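Local coordinates for protein cysteine desulfurase (Fervidobacterium islandicum, PDB 6A6E) that probably releases sulfur from cysteine, using pyridoxal phosphate, as the SufS-type desulfurase of a bacterial sulfur-mobilising system, at residues 360-363 with 367-370; 17-20 with 24-27; 320-325 with 344-349. All coordinates share one frame; numbering follows the deposited sequence.

Contact 1: residues 360-363 with 367-370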
loop_
_atom_site.group_PDB
_atom_site.type_symbol
_atom_site.label_atom_id
_atom_site.label_comp_id
_atom_site.label_asym_id
_atom_site.label_seq_id
_atom_site.Cartn_x
_atom_site.Cartn_y
_atom_site.Cartn_z
ATOM N N HIS A 360 -18.395 22.011 12.008
ATOM C CA HIS A 360 -19.592 21.273 12.273
ATOM C C HIS A 360 -20.790 21.988 11.620
ATOM O O HIS A 360 -21.546 21.397 10.897
ATOM C CB HIS A 360 -19.840 21.092 13.781
ATOM C CG HIS A 360 -21.182 20.505 14.031
ATOM N ND1 HIS A 360 -21.451 19.181 13.819
ATOM C CD2 HIS A 360 -22.384 21.101 14.301
ATOM C CE1 HIS A 360 -22.754 18.962 13.996
ATOM N NE2 HIS A 360 -23.341 20.114 14.288
ATOM N N ILE A 361 -20.912 23.297 11.842
ATOM C CA ILE A 361 -22.083 24.068 11.343
ATOM C C ILE A 361 -22.019 24.140 9.813
ATOM O O ILE A 361 -23.012 23.870 9.140
ATOM C CB ILE A 361 -22.182 25.478 11.985
ATOM C CG1 ILE A 361 -22.502 25.370 13.468
ATOM C CG2 ILE A 361 -23.240 26.299 11.261
ATOM C CD1 ILE A 361 -22.106 26.589 14.305
ATOM N N LEU A 362 -20.834 24.367 9.268
ATOM C CA LEU A 362 -20.656 24.354 7.775
ATOM C C LEU A 362 -21.171 23.095 7.146
ATOM O O LEU A 362 -21.975 23.145 6.151
ATOM C CB LEU A 362 -19.200 24.607 7.352
ATOM C CG LEU A 362 -18.752 26.031 7.559
ATOM C CD1 LEU A 362 -17.322 26.210 7.103
ATOM C CD2 LEU A 362 -19.635 26.925 6.746
ATOM N N ASP A 363 -20.836 21.970 7.763
ATOM C CA ASP A 363 -21.290 20.669 7.271
ATOM C C ASP A 363 -22.818 20.376 7.490
ATOM O O ASP A 363 -23.539 19.986 6.567
ATOM C CB ASP A 363 -20.449 19.529 7.926
ATOM C CG ASP A 363 -21.026 18.135 7.653
ATOM O OD1 ASP A 363 -21.097 17.650 6.499
ATOM O OD2 ASP A 363 -21.429 17.489 8.620
ATOM N N GLY A 367 -23.886 21.986 4.098
ATOM C CA GLY A 367 -23.365 20.886 3.253
ATOM C C GLY A 367 -21.890 21.031 2.815
ATOM O O GLY A 367 -21.427 20.335 1.902
ATOM N N VAL A 368 -21.187 21.928 3.480
ATOM C CA VAL A 368 -19.838 22.328 3.166
ATOM C C VAL A 368 -18.895 21.457 4.036
ATOM O O VAL A 368 -18.962 21.521 5.278
ATOM C CB VAL A 368 -19.637 23.814 3.505
ATOM C CG1 VAL A 368 -18.183 24.253 3.364
ATOM C CG2 VAL A 368 -20.498 24.680 2.587
ATOM N N ALA A 369 -18.005 20.719 3.349
ATOM C CA ALA A 369 -16.958 19.888 3.961
ATOM C C ALA A 369 -15.683 20.658 4.102
ATOM O O ALA A 369 -15.134 21.065 3.119
ATOM C CB ALA A 369 -16.735 18.623 3.108
ATOM N N THR A 370 -15.243 20.887 5.335
ATOM C CA THR A 370 -13.974 21.510 5.661
ATOM C C THR A 370 -13.344 20.719 6.776
ATOM O O THR A 370 -13.936 19.757 7.283
ATOM C CB THR A 370 -14.135 22.956 6.207
ATOM O OG1 THR A 370 -14.872 22.933 7.429
ATOM C CG2 THR A 370 -14.859 23.827 5.180
HETATM O O HOH W 1 -20.193 18.050 3.985
#
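Leu362 and Asp363 on helix 355-366 meet Gly367 and Val368 where the chain leaves the helix and enters a strand, a worked example of how a helix can be ended by its own backbone. The polar bonds come first. Val368 N donates to Leu362 O at 3.0 Å, nearly straight at 162° although the donor sits above the carbonyl plane. Gly367 N adds a weak bond to Asp363 O at 3.2 Å. The positive phi of Gly367 (66°) turns the chain so that Val368 N points back to Leu362 O; a residue without a side chain adopts it readily.

Apolar packing lies beside these bonds. The CB atoms of Leu362 and Val368 stand 4.0 Å apart, and the leucine runs on, CG beside its backbone N (chi1 -72°), until CD1 reaches Thr370 CG2 at 3.9 Å, the two side chains crossing roughly at right angles. Leu413 and Ile420 of helix 407-423 also pack against Leu362, while Thr370 OG1 turns to Ser359.

A water completes the polar set: it donates to Asp363 OD1 at 2.7 Å and, weakly, to Gly367 O at 3.3 Å. The same carboxylate oxygen is hydrogen-bonded to Thr70 of the second subunit, so the helix end also takes part in the dimer interface. The whole is the return joint of a beta-alpha-beta crossover, from strand 345-350 through helix 355-366 to the parallel strand 368-373, in the smaller alpha/beta domain of a class-V aminotransferase fold.

Contact 2: residues 17-20 with 24-27. With GOL (glycerol), chain I.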
loop_
_atom_site.group_PDB
_atom_site.type_symbol
_atom_site.label_atom_id
_atom_site.label_comp_id
_atom_site.label_asym_id
_atom_site.label_seq_id
_atom_site.Cartn_x
_atom_site.Cartn_y
_atom_site.Cartn_z
ATOM N N ASN A 17 -19.449 18.990 -17.965
ATOM C CA ASN A 17 -19.024 17.612 -18.204
ATOM C C ASN A 17 -18.072 17.083 -17.113
ATOM O O ASN A 17 -18.213 15.940 -16.644
ATOM C CB ASN A 17 -18.283 17.522 -19.538
ATOM C CG ASN A 17 -19.219 17.427 -20.713
ATOM O OD1 ASN A 17 -20.385 17.097 -20.563
ATOM N ND2 ASN A 17 -18.704 17.725 -21.891
ATOM N N ILE A 18 -17.107 17.920 -16.734
ATOM C CA ILE A 18 -16.234 17.596 -15.617
ATOM C C ILE A 18 -17.016 17.312 -14.339
ATOM O O ILE A 18 -16.895 16.219 -13.781
ATOM C CB ILE A 18 -15.179 18.661 -15.439
ATOM C CG1 ILE A 18 -14.256 18.618 -16.666
ATOM C CG2 ILE A 18 -14.422 18.446 -14.129
ATOM C CD1 ILE A 18 -13.357 19.854 -16.812
ATOM N N LEU A 19 -17.870 18.243 -13.896
ATOM C CA LEU A 19 -18.632 18.018 -12.702
ATOM C C LEU A 19 -19.455 16.741 -12.788
ATOM O O LEU A 19 -19.621 16.009 -11.774
ATOM C CB LEU A 19 -19.538 19.223 -12.384
ATOM C CG LEU A 19 -19.028 20.445 -11.601
ATOM C CD1 LEU A 19 -17.555 20.713 -11.745
ATOM C CD2 LEU A 19 -19.832 21.685 -12.019
ATOM N N ASN A 20 -19.973 16.419 -13.967
ATOM C CA ASN A 20 -20.767 15.194 -14.041
ATOM C C ASN A 20 -19.920 13.909 -13.867
ATOM O O ASN A 20 -20.458 12.858 -13.660
ATOM C CB ASN A 20 -21.604 15.142 -15.341
ATOM C CG ASN A 20 -22.901 15.987 -15.246
ATOM O OD1 ASN A 20 -23.380 16.344 -14.133
ATOM N ND2 ASN A 20 -23.475 16.329 -16.430
ATOM N N ALA A 24 -20.155 11.936 -6.319
ATOM C CA ALA A 24 -20.386 12.395 -4.965
ATOM C C ALA A 24 -21.044 13.785 -4.946
ATOM O O ALA A 24 -21.693 14.124 -3.993
ATOM C CB ALA A 24 -19.093 12.439 -4.163
ATOM N N LEU A 25 -20.832 14.582 -5.989
ATOM C CA LEU A 25 -21.371 15.919 -6.031
ATOM C C LEU A 25 -22.934 15.941 -6.000
ATOM O O LEU A 25 -23.500 16.937 -5.589
ATOM C CB LEU A 25 -20.813 16.695 -7.240
ATOM C CG LEU A 25 -19.320 16.917 -7.223
ATOM C CD1 LEU A 25 -18.875 17.665 -8.469
ATOM C CD2 LEU A 25 -18.967 17.616 -5.931
ATOM N N LYS A 26 -23.574 14.822 -6.325
ATOM C CA LYS A 26 -25.041 14.677 -6.229
ATOM C C LYS A 26 -25.538 14.364 -4.840
ATOM O O LYS A 26 -26.739 14.186 -4.659
ATOM C CB LYS A 26 -25.548 13.518 -7.071
ATOM C CG LYS A 26 -25.071 13.426 -8.494
ATOM C CD LYS A 26 -25.428 14.657 -9.279
ATOM C CE LYS A 26 -25.660 14.258 -10.736
ATOM N NZ LYS A 26 -25.951 15.469 -11.552
ATOM N N ARG A 27 -24.637 14.180 -3.882
ATOM C CA ARG A 27 -25.022 13.875 -2.526
ATOM C C ARG A 27 -25.648 15.183 -1.950
ATOM O O ARG A 27 -25.166 16.280 -2.230
ATOM C CB ARG A 27 -23.815 13.461 -1.655
ATOM C CG ARG A 27 -23.277 12.001 -1.734
ATOM C CD ARG A 27 -24.197 10.955 -1.145
ATOM N NE ARG A 27 -24.500 11.203 0.278
ATOM C CZ ARG A 27 -23.729 10.840 1.310
ATOM N NH1 ARG A 27 -22.580 10.195 1.128
ATOM N NH2 ARG A 27 -24.112 11.090 2.537
HETATM C C1 GOL I . -23.356 18.313 -11.304
HETATM O O1 GOL I . -23.022 16.945 -11.537
HETATM C C2 GOL I . -23.309 18.591 -9.807
HETATM O O2 GOL I . -22.369 19.642 -9.621
HETATM C C3 GOL I . -24.627 19.075 -9.215
HETATM O O3 GOL I . -25.715 18.293 -9.700
#
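Leu19 and Leu25 meet across the turn after helix 12-20, their side chains crossing at about a right angle. Contact is slight: Leu19 CG lies 4.2 Å from Leu25 CD1, and the same methyl rests 3.8 Å from Leu19 O, against the backbone of the last helical turn. Leu25 points its CB at the helix, whereas Leu19 sets out along the gap between the segments. Each leucine has a further apolar neighbour, Met5 for Leu19 and Leu44 for Leu25.

The polar pair is oriented differently. Asn20 starts away from the 3-10 turn, yet with CG beside its backbone N (chi1 -80°) its amide swings OD1 back towards Lys26. The lysine leaves its backbone obliquely and is folded at chi2 (-59°) and chi3, which carries NZ towards the asparagine. The two groups stay 3.7 Å apart, OD1 to NZ, without bonding directly.

A glycerol, probably from the crystallisation liquor, bridges the two groups. Its O1 donates to Asn20 OD1 at 2.7 Å and accepts from Lys26 NZ at 3.3 Å; a second, weak bond runs from Lys26 NZ to glycerol O3 at 3.4 Å. The O2 end of the glycerol lies by the leucines, O2 being 4.0 Å from Leu19 CG, and C2 4.1 Å from Leu25 CB. Next along the chain, Arg27 turns to Glu74 of the second subunit in a salt bridge. The chemistry implies an indirect link at an exposed site: an amide oxygen and an ammonium group too far apart to bond are joined through one glycerol hydroxyl.

Contact 3: residues 320-325 with 344-349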
loop_
_atom_site.group_PDB
_atom_site.type_symbol
_atom_site.label_atom_id
_atom_site.label_comp_id
_atom_site.label_asym_id
_atom_site.label_seq_id
_atom_site.Cartn_x
_atom_site.Cartn_y
_atom_site.Cartn_z
ATOM N N ASN A 320 -7.356 32.244 -6.035
ATOM C CA ASN A 320 -7.362 33.699 -5.938
ATOM C C ASN A 320 -8.699 34.199 -5.445
ATOM O O ASN A 320 -8.736 34.984 -4.548
ATOM C CB ASN A 320 -7.025 34.344 -7.257
ATOM C CG ASN A 320 -5.620 34.006 -7.703
ATOM O OD1 ASN A 320 -4.773 33.648 -6.904
ATOM N ND2 ASN A 320 -5.371 34.104 -8.974
ATOM N N TYR A 321 -9.788 33.728 -6.019
ATOM C CA TYR A 321 -11.135 34.050 -5.530
ATOM C C TYR A 321 -11.400 33.641 -4.047
ATOM O O TYR A 321 -11.973 34.389 -3.268
ATOM C CB TYR A 321 -12.145 33.407 -6.430
ATOM C CG TYR A 321 -13.573 33.868 -6.193
ATOM C CD1 TYR A 321 -14.057 35.120 -6.692
ATOM C CD2 TYR A 321 -14.469 33.036 -5.556
ATOM C CE1 TYR A 321 -15.373 35.494 -6.476
ATOM C CE2 TYR A 321 -15.774 33.400 -5.312
ATOM C CZ TYR A 321 -16.238 34.620 -5.788
ATOM O OH TYR A 321 -17.573 34.877 -5.554
ATOM N N LEU A 322 -10.983 32.448 -3.653
ATOM C CA LEU A 322 -11.155 32.022 -2.253
ATOM C C LEU A 322 -10.380 32.973 -1.356
ATOM O O LEU A 322 -10.925 33.490 -0.367
ATOM C CB LEU A 322 -10.655 30.575 -2.041
ATOM C CG LEU A 322 -10.553 30.078 -0.600
ATOM C CD1 LEU A 322 -11.948 30.078 0.057
ATOM C CD2 LEU A 322 -9.942 28.666 -0.593
ATOM N N LEU A 323 -9.109 33.213 -1.664
ATOM C CA LEU A 323 -8.328 34.063 -0.795
ATOM C C LEU A 323 -8.879 35.525 -0.750
ATOM O O LEU A 323 -8.959 36.105 0.317
ATOM C CB LEU A 323 -6.893 34.030 -1.227
ATOM C CG LEU A 323 -5.902 34.714 -0.287
ATOM C CD1 LEU A 323 -5.639 33.867 0.943
ATOM C CD2 LEU A 323 -4.608 34.905 -1.037
ATOM N N GLU A 324 -9.316 36.073 -1.896
ATOM C CA GLU A 324 -9.960 37.410 -1.962
ATOM C C GLU A 324 -11.194 37.516 -1.072
ATOM O O GLU A 324 -11.323 38.449 -0.305
ATOM C CB GLU A 324 -10.356 37.710 -3.405
ATOM C CG GLU A 324 -11.042 39.041 -3.645
ATOM C CD GLU A 324 -11.689 39.090 -5.022
ATOM O OE1 GLU A 324 -12.909 38.822 -5.117
ATOM O OE2 GLU A 324 -10.970 39.335 -6.008
ATOM N N LYS A 325 -12.121 36.568 -1.208
ATOM C CA LYS A 325 -13.320 36.594 -0.439
ATOM C C LYS A 325 -13.047 36.431 1.049
ATOM O O LYS A 325 -13.785 37.016 1.872
ATOM C CB LYS A 325 -14.308 35.532 -0.917
ATOM C CG LYS A 325 -14.859 35.779 -2.308
ATOM C CD LYS A 325 -15.435 37.187 -2.429
ATOM C CE LYS A 325 -16.386 37.268 -3.587
ATOM N NZ LYS A 325 -16.344 38.616 -4.219
ATOM N N SER A 344 -4.431 26.861 -3.523
ATOM C CA SER A 344 -5.146 25.603 -3.195
ATOM C C SER A 344 -6.039 25.682 -1.984
ATOM O O SER A 344 -7.097 25.035 -1.970
ATOM C CB SER A 344 -4.198 24.430 -2.857
ATOM O OG SER A 344 -3.537 24.064 -3.969
ATOM N N LEU A 345 -5.572 26.363 -0.944
ATOM C CA LEU A 345 -6.218 26.293 0.351
ATOM C C LEU A 345 -5.969 27.496 1.246
ATOM O O LEU A 345 -4.937 28.156 1.140
ATOM C CB LEU A 345 -5.709 25.032 1.076
ATOM C CG LEU A 345 -4.199 24.964 1.378
ATOM C CD1 LEU A 345 -3.897 25.561 2.730
ATOM C CD2 LEU A 345 -3.604 23.537 1.262
ATOM N N VAL A 346 -6.914 27.697 2.177
ATOM C CA VAL A 346 -6.879 28.760 3.140
ATOM C C VAL A 346 -7.171 28.214 4.503
ATOM O O VAL A 346 -8.233 27.661 4.729
ATOM C CB VAL A 346 -7.941 29.836 2.776
ATOM C CG1 VAL A 346 -7.954 31.006 3.796
ATOM C CG2 VAL A 346 -7.568 30.383 1.440
ATOM N N SER A 347 -6.210 28.356 5.394
ATOM C CA SER A 347 -6.380 28.011 6.778
ATOM C C SER A 347 -6.717 29.320 7.511
ATOM O O SER A 347 -6.089 30.367 7.229
ATOM C CB SER A 347 -5.110 27.382 7.351
ATOM O OG SER A 347 -4.949 26.042 6.772
ATOM N N PHE A 348 -7.649 29.238 8.456
ATOM C CA PHE A 348 -8.264 30.452 9.087
ATOM C C PHE A 348 -8.990 30.074 10.387
ATOM O O PHE A 348 -9.197 28.895 10.655
ATOM C CB PHE A 348 -9.280 31.165 8.129
ATOM C CG PHE A 348 -10.534 30.352 7.848
ATOM C CD1 PHE A 348 -10.522 29.393 6.868
ATOM C CD2 PHE A 348 -11.688 30.507 8.593
ATOM C CE1 PHE A 348 -11.652 28.630 6.616
ATOM C CE2 PHE A 348 -12.808 29.739 8.380
ATOM C CZ PHE A 348 -12.800 28.790 7.362
ATOM N N ASN A 349 -9.293 31.098 11.203
ATOM C CA ASN A 349 -10.133 31.001 12.390
ATOM C C ASN A 349 -11.217 32.110 12.389
ATOM O O ASN A 349 -10.994 33.212 11.911
ATOM C CB ASN A 349 -9.262 31.117 13.622
ATOM C CG ASN A 349 -8.706 29.767 14.059
ATOM O OD1 ASN A 349 -9.459 28.825 14.151
ATOM N ND2 ASN A 349 -7.403 29.671 14.249
#
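Leu322 and Val346 join a helix to the sheet it covers: helix 308-327 lies against strand 345-350 in the mixed sheet of the small domain of this fold-type I PLP enzyme, and the contact is a plain example of helix-on-sheet packing.

Leu322 shows how the two surfaces engage. Its CB is directed at the strand but remains 4.7 Å from Val346 CG2. The next atom closes the distance: CG, set anti to the backbone N (chi1 170°), comes to 3.6 Å from that methyl. At the tip the branches part. CD2 goes to the strand and touches Val346 CG2, also at 3.6 Å, with Val346 CB just behind at 4.1 Å; CD1 diverges and lies farther from the valine. The two side chains run antiparallel and overlap, the leucine lying alongside the valine instead of meeting it end on. Leu413 of helix 407-423 also packs against Leu322, which brings a second helix to this part of the sheet.

Leu323 comes in from the neighbouring helical position. Its CB does not aim at the strand, but the side chain bends round to bring CD1 near, crossing the valine at about a right angle. Within the sheet, Val346 is bonded through its backbone to Ala399 and packs on Val334. Nearby Ser344 OG makes a weak hydrogen bond to Gln185, a residue of the pyridoxal phosphate pocket. A single methyl therefore carries the contact: Val346 CG2 has Leu322 CG and CD2 on it and Leu323 CD1 at 4.0 Å.

Overall arrangement
Contacts 1 and 3 are buried and serve one sheet: strand 345-350 of contact 3 is followed in the chain by helix 355-366 of contact 1, and helix 407-423 packs against both. Their centres lie about 16 Å apart. Contact 2, whose centre is about 18 Å from that of contact 1, belongs to the surface near the N-terminus. Chemistry follows place. Contact 3 is purely aliphatic, contact 1 adds backbone bonds that end a helix, and contact 2 leaves its polar ends to a glycerol probably taken from the crystallisation liquor. Contacts 1 and 2 each touch the second subunit, whereas no other chain reaches the segments of contact 3.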